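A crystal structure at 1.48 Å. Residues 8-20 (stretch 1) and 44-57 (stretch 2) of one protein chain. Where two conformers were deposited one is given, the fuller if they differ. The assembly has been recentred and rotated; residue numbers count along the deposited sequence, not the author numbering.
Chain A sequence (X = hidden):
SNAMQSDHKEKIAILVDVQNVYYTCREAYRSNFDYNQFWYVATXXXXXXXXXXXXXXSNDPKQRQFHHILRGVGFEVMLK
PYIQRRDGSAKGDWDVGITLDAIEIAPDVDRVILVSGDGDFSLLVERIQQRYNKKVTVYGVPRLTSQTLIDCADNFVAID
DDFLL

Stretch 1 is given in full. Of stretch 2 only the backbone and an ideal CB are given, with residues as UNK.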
# COMPACT_ATOMS: atom_id res chain seq x y z
N HIS A 8 0.95 30.68 10.71
CA HIS A 8 1.49 29.42 11.21
C HIS A 8 2.61 28.99 10.25
O HIS A 8 2.47 29.17 9.05
CB HIS A 8 0.41 28.33 11.24
CG HIS A 8 -0.60 28.48 12.33
ND1 HIS A 8 -1.95 28.29 12.11
CD2 HIS A 8 -0.47 28.79 13.64
CE1 HIS A 8 -2.61 28.48 13.24
NE2 HIS A 8 -1.74 28.78 14.19
N LYS A 9 3.70 28.44 10.79
CA LYS A 9 4.74 27.80 9.95
C LYS A 9 4.06 26.69 9.15
O LYS A 9 3.07 26.13 9.61
CB LYS A 9 5.82 27.16 10.81
CG LYS A 9 6.57 28.10 11.77
CD LYS A 9 7.89 27.44 12.11
CE LYS A 9 8.13 27.37 13.60
NZ LYS A 9 8.72 26.05 13.97
N GLU A 10 4.61 26.35 7.98
CA GLU A 10 4.07 25.22 7.21
C GLU A 10 4.12 23.97 8.07
O GLU A 10 5.17 23.64 8.64
CB GLU A 10 4.88 25.00 5.92
CG GLU A 10 4.25 23.95 5.01
CD GLU A 10 5.09 23.60 3.79
OE1 GLU A 10 6.33 23.54 3.91
OE2 GLU A 10 4.51 23.35 2.71
N LYS A 11 2.99 23.28 8.17
CA LYS A 11 2.91 22.03 8.93
C LYS A 11 3.30 20.88 8.01
O LYS A 11 2.77 20.76 6.91
CB LYS A 11 1.48 21.82 9.43
CG LYS A 11 1.12 22.68 10.65
CD LYS A 11 -0.36 22.46 11.06
CE LYS A 11 -0.66 23.16 12.37
NZ LYS A 11 -2.08 22.97 12.79
N ILE A 12 4.21 20.02 8.47
CA ILE A 12 4.68 18.90 7.66
C ILE A 12 4.55 17.57 8.39
O ILE A 12 4.60 17.49 9.62
CB ILE A 12 6.14 19.08 7.18
CG1 ILE A 12 7.13 19.03 8.35
CG2 ILE A 12 6.26 20.37 6.37
CD1 ILE A 12 8.60 19.05 7.91
N ALA A 13 4.37 16.52 7.59
CA ALA A 13 4.53 15.14 8.05
C ALA A 13 5.64 14.52 7.24
O ALA A 13 5.65 14.70 6.02
CB ALA A 13 3.26 14.35 7.84
N ILE A 14 6.52 13.77 7.89
CA ILE A 14 7.61 13.10 7.18
C ILE A 14 7.39 11.59 7.31
O ILE A 14 7.11 11.11 8.40
CB ILE A 14 8.99 13.47 7.76
CG1 ILE A 14 9.24 14.98 7.68
CG2 ILE A 14 10.10 12.70 7.01
CD1 ILE A 14 10.44 15.44 8.47
N LEU A 15 7.51 10.87 6.19
CA LEU A 15 7.47 9.41 6.18
C LEU A 15 8.68 8.92 5.42
O LEU A 15 8.83 9.24 4.23
CB LEU A 15 6.20 8.87 5.51
CG LEU A 15 4.88 9.16 6.23
CD1 LEU A 15 4.29 10.52 5.81
CD2 LEU A 15 3.89 8.03 5.93
N VAL A 16 9.55 8.17 6.10
CA VAL A 16 10.76 7.62 5.47
C VAL A 16 10.65 6.12 5.24
O VAL A 16 10.43 5.35 6.17
CB VAL A 16 12.03 7.90 6.30
CG1 VAL A 16 13.26 7.44 5.52
CG2 VAL A 16 12.14 9.39 6.62
N ASP A 17 10.82 5.72 3.98
CA ASP A 17 10.86 4.31 3.60
C ASP A 17 12.33 3.91 3.80
O ASP A 17 13.15 4.00 2.86
CB ASP A 17 10.42 4.26 2.13
CG ASP A 17 10.28 2.86 1.57
OD1 ASP A 17 10.59 1.85 2.22
OD2 ASP A 17 9.85 2.80 0.39
N VAL A 18 12.69 3.50 5.03
CA VAL A 18 14.10 3.28 5.38
C VAL A 18 14.75 2.23 4.49
O VAL A 18 15.88 2.41 4.07
CB VAL A 18 14.23 2.90 6.89
CG1 VAL A 18 15.65 2.41 7.23
CG2 VAL A 18 13.82 4.08 7.79
N GLN A 19 14.01 1.17 4.16
CA GLN A 19 14.60 0.12 3.30
C GLN A 19 14.92 0.66 1.89
O GLN A 19 15.98 0.37 1.33
CB GLN A 19 13.66 -1.09 3.19
CG GLN A 19 13.54 -1.90 4.48
CD GLN A 19 14.83 -2.64 4.86
OE1 GLN A 19 15.63 -2.14 5.66
NE2 GLN A 19 15.03 -3.83 4.29
N ASN A 20 14.00 1.44 1.33
CA ASN A 20 14.24 2.02 0.00
C ASN A 20 15.45 2.96 0.00
O ASN A 20 16.31 2.88 -0.89
CB ASN A 20 12.99 2.71 -0.54
CG ASN A 20 13.23 3.37 -1.88
OD1 ASN A 20 13.67 4.52 -1.95
ND2 ASN A 20 12.93 2.66 -2.96
N UNK A 44 13.54 22.93 8.39
CA UNK A 44 13.85 24.36 8.57
C UNK A 44 12.58 25.17 8.43
O UNK A 44 11.95 25.13 7.38
CB UNK A 44 14.90 24.83 7.56
N UNK A 45 12.22 25.92 9.48
CA UNK A 45 11.05 26.81 9.46
C UNK A 45 9.72 26.06 9.34
O UNK A 45 8.71 26.63 8.91
CB UNK A 45 11.18 27.80 8.30
N UNK A 46 9.72 24.78 9.71
CA UNK A 46 8.51 23.96 9.59
C UNK A 46 8.03 23.53 10.96
O UNK A 46 8.83 23.40 11.89
CB UNK A 46 8.77 22.73 8.71
N UNK A 47 6.71 23.33 11.06
CA UNK A 47 6.14 22.68 12.23
C UNK A 47 6.01 21.19 11.93
O UNK A 47 5.26 20.78 11.03
CB UNK A 47 4.79 23.29 12.60
N UNK A 48 6.76 20.38 12.66
CA UNK A 48 6.78 18.95 12.39
C UNK A 48 5.63 18.33 13.17
O UNK A 48 5.69 18.17 14.40
CB UNK A 48 8.12 18.32 12.77
N UNK A 49 4.55 18.01 12.46
CA UNK A 49 3.39 17.41 13.11
C UNK A 49 3.62 15.93 13.37
O UNK A 49 3.16 15.38 14.36
CB UNK A 49 2.14 17.61 12.26
N UNK A 50 4.34 15.28 12.46
CA UNK A 50 4.59 13.85 12.55
C UNK A 50 5.84 13.54 11.77
O UNK A 50 6.08 14.14 10.71
CB UNK A 50 3.40 13.04 12.03
N UNK A 51 6.65 12.62 12.28
CA UNK A 51 7.83 12.17 11.57
C UNK A 51 8.07 10.72 11.91
O UNK A 51 8.37 10.37 13.07
CB UNK A 51 9.05 13.03 11.91
N UNK A 52 7.92 9.86 10.90
CA UNK A 52 8.02 8.43 11.11
C UNK A 52 8.99 7.81 10.13
O UNK A 52 9.02 8.17 8.95
CB UNK A 52 6.65 7.77 10.99
N UNK A 53 9.80 6.88 10.64
CA UNK A 53 10.78 6.15 9.85
C UNK A 53 10.37 4.69 9.87
O UNK A 53 10.31 4.07 10.94
CB UNK A 53 12.20 6.34 10.38
N UNK A 54 10.06 4.14 8.69
CA UNK A 54 9.49 2.80 8.57
C UNK A 54 10.62 1.83 8.28
O UNK A 54 11.20 1.82 7.18
CB UNK A 54 8.42 2.74 7.48
N UNK A 55 10.92 0.99 9.27
CA UNK A 55 12.12 0.15 9.24
C UNK A 55 11.77 -1.30 9.57
O UNK A 55 10.61 -1.62 9.85
CB UNK A 55 13.17 0.68 10.22
N UNK A 56 12.79 -2.15 9.55
CA UNK A 56 12.62 -3.58 9.83
C UNK A 56 13.22 -3.88 11.20
O UNK A 56 14.35 -3.49 11.50
CB UNK A 56 13.27 -4.44 8.75
N UNK A 57 12.45 -4.57 12.04
CA UNK A 57 12.94 -4.97 13.36
C UNK A 57 14.14 -5.89 13.27
O UNK A 57 14.25 -6.70 12.35
CB UNK A 57 11.83 -5.66 14.15

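Stretch 2 runs alongside the strand 10-17 as a parallel neighbour, so backbone hydrogen bonds set the register and the CBs of the bridged positions are dealt to one of two faces. Side chains at 46, 48, 51 and 53 share a face with Glu10, Ile12, Ile14 and Val16; those at 47, 50, 52 and 54 share the other with Lys11, Ala13, Leu15 and Asp17.

Position 44 has nothing of stretch 1 within reach of its CB and points away; almost anything would suit, and it is Gln44. Position 45 has a positive phi of 65°, which favours glycine, asparagine or aspartate but does not exclude others. Its ideal CB lies 5.0 Å from Lys9 CD. The residue is Glu45, whose side chain leads away while its O takes a hydrogen bond from water 1, which also accepts from Glu10 N.

At position 46 the CB sits 3.8 Å from Ile12 CD1, with the carboxylate of Glu10 on the same face. A long basic chain would answer both, and a plain aliphatic one the first. Lys46 does both: its CB packs on Ile12 CD1, and its NZ makes a salt bridge to Glu10 OE1 at 2.8 Å.

Position 47 is held by its N to Glu10 O and by its O to Ile12 N, both 2.9 Å. Its CB lies against aliphatic carbons, 4.2 Å from Lys11 CG and 4.4 Å from Lys9 CB, so a chain with methylenes suits; as both neighbours are lysines, an acid is an option. Glu47, extended with both chi1 and chi2 t, brings OE1 to 3.4 Å from Lys11 CE.

Position 48 looks along Ile12, 4.6 Å from CG1 to the ideal CB, so a beta-branched or other aliphatic residue fits. Val48 sets CG2 4.2 Å from Ile12 CD1.

At 49 the chain turns a corner, with psi of -36° and a register shift that makes a bulge. The N still reaches Ile12 O at 2.9 Å, and the CB points toward stretch 1; a modest aliphatic would suit. Val49 lays CG2 3.8 Å from Lys11 CB.

Position 50 faces the small Ala13, which leaves options from alanine to threonine. Ser50 uses its OG to hold water 2 at 2.7 Å, and that water donates to Ile14 O.

Position 51 has its CB only 4.2 Å from Ile14 CB; a small or beta-branched residue is plausible, and Ala51 is the choice. At 52, backbone bonds to Ile14 O and Val16 N fix the strand. The CB, 4.2 Å from Ile14 O, meets no charge, so lysine, arginine, glutamate or threonine would suit. Lys52 leads away, fully extended beyond chi1.

Position 53 sees Val18 CG2 at 3.8 Å and Val16 CB at 4.4 Å from its ideal CB, which favours something small and apolar: Ala53.

The CB at 54 sits 3.5 Å from Val16 O; Leu15 CD2 lies farther back, about 7 Å from that CB, so a long aliphatic or an aromatic could reach it. Tyr54 sets CE2 3.8 Å from Leu15 CD2, and its O accepts from Val18 N at 3.1 Å.

Position 55, 4.1 Å from Val18 CB, suits a small apolar residue, and holds Ala55. The CB at 56 lies 4.5 Å from Gln19 OE1, suiting an aliphatic or polar residue; Ile56 packs CG1 3.5 Å from Gln19 CD. Position 57, out of reach, is Ala57.

Stretch 2 44-57: QEKEVVSAKAYAIA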
# COMPACT_ATOMS: atom_id res chain seq x y z
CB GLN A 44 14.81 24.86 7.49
CG GLN A 44 16.23 24.32 7.58
CD GLN A 44 17.14 24.82 6.46
OE1 GLN A 44 16.71 25.49 5.53
NE2 GLN A 44 18.42 24.45 6.53
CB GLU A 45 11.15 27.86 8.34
CG GLU A 45 12.42 28.71 8.41
CD GLU A 45 12.56 29.71 7.27
OE1 GLU A 45 11.96 29.53 6.18
OE2 GLU A 45 13.31 30.69 7.46
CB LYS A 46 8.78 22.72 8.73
CG LYS A 46 9.40 23.02 7.38
CD LYS A 46 8.46 23.89 6.51
CE LYS A 46 9.22 24.42 5.31
NZ LYS A 46 8.35 25.37 4.54
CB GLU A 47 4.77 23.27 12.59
CG GLU A 47 4.14 22.54 13.78
CD GLU A 47 2.76 23.04 14.16
OE1 GLU A 47 2.35 24.10 13.65
OE2 GLU A 47 2.09 22.35 14.96
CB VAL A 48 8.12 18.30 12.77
CG1 VAL A 48 8.07 16.82 12.46
CG2 VAL A 48 9.25 19.00 12.04
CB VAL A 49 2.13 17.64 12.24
CG1 VAL A 49 0.92 16.87 12.79
CG2 VAL A 49 1.83 19.15 12.14
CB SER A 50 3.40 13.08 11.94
OG SER A 50 3.60 11.68 11.97
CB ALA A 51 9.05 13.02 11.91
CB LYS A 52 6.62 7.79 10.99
CG LYS A 52 5.78 8.06 12.20
CD LYS A 52 4.38 7.47 12.12
CE LYS A 52 3.66 7.79 13.44
NZ LYS A 52 2.22 7.37 13.46
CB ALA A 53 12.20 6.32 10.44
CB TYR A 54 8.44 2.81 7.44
CG TYR A 54 7.28 3.70 7.81
CD1 TYR A 54 6.14 3.16 8.39
CD2 TYR A 54 7.33 5.08 7.61
CE1 TYR A 54 5.07 3.95 8.76
CE2 TYR A 54 6.25 5.90 7.99
CZ TYR A 54 5.11 5.32 8.55
OH TYR A 54 4.03 6.11 8.96
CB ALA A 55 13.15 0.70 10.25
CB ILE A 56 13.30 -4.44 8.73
CG1 ILE A 56 12.74 -4.05 7.35
CG2 ILE A 56 13.13 -5.94 9.01
CD1 ILE A 56 11.20 -4.24 7.18
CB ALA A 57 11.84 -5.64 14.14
O HOH W 1 7.28 27.43 6.87
O HOH W 2 4.43 11.09 9.50
O HOH W 3 11.17 0.62 4.67
O HOH W 4 15.07 -1.09 8.12
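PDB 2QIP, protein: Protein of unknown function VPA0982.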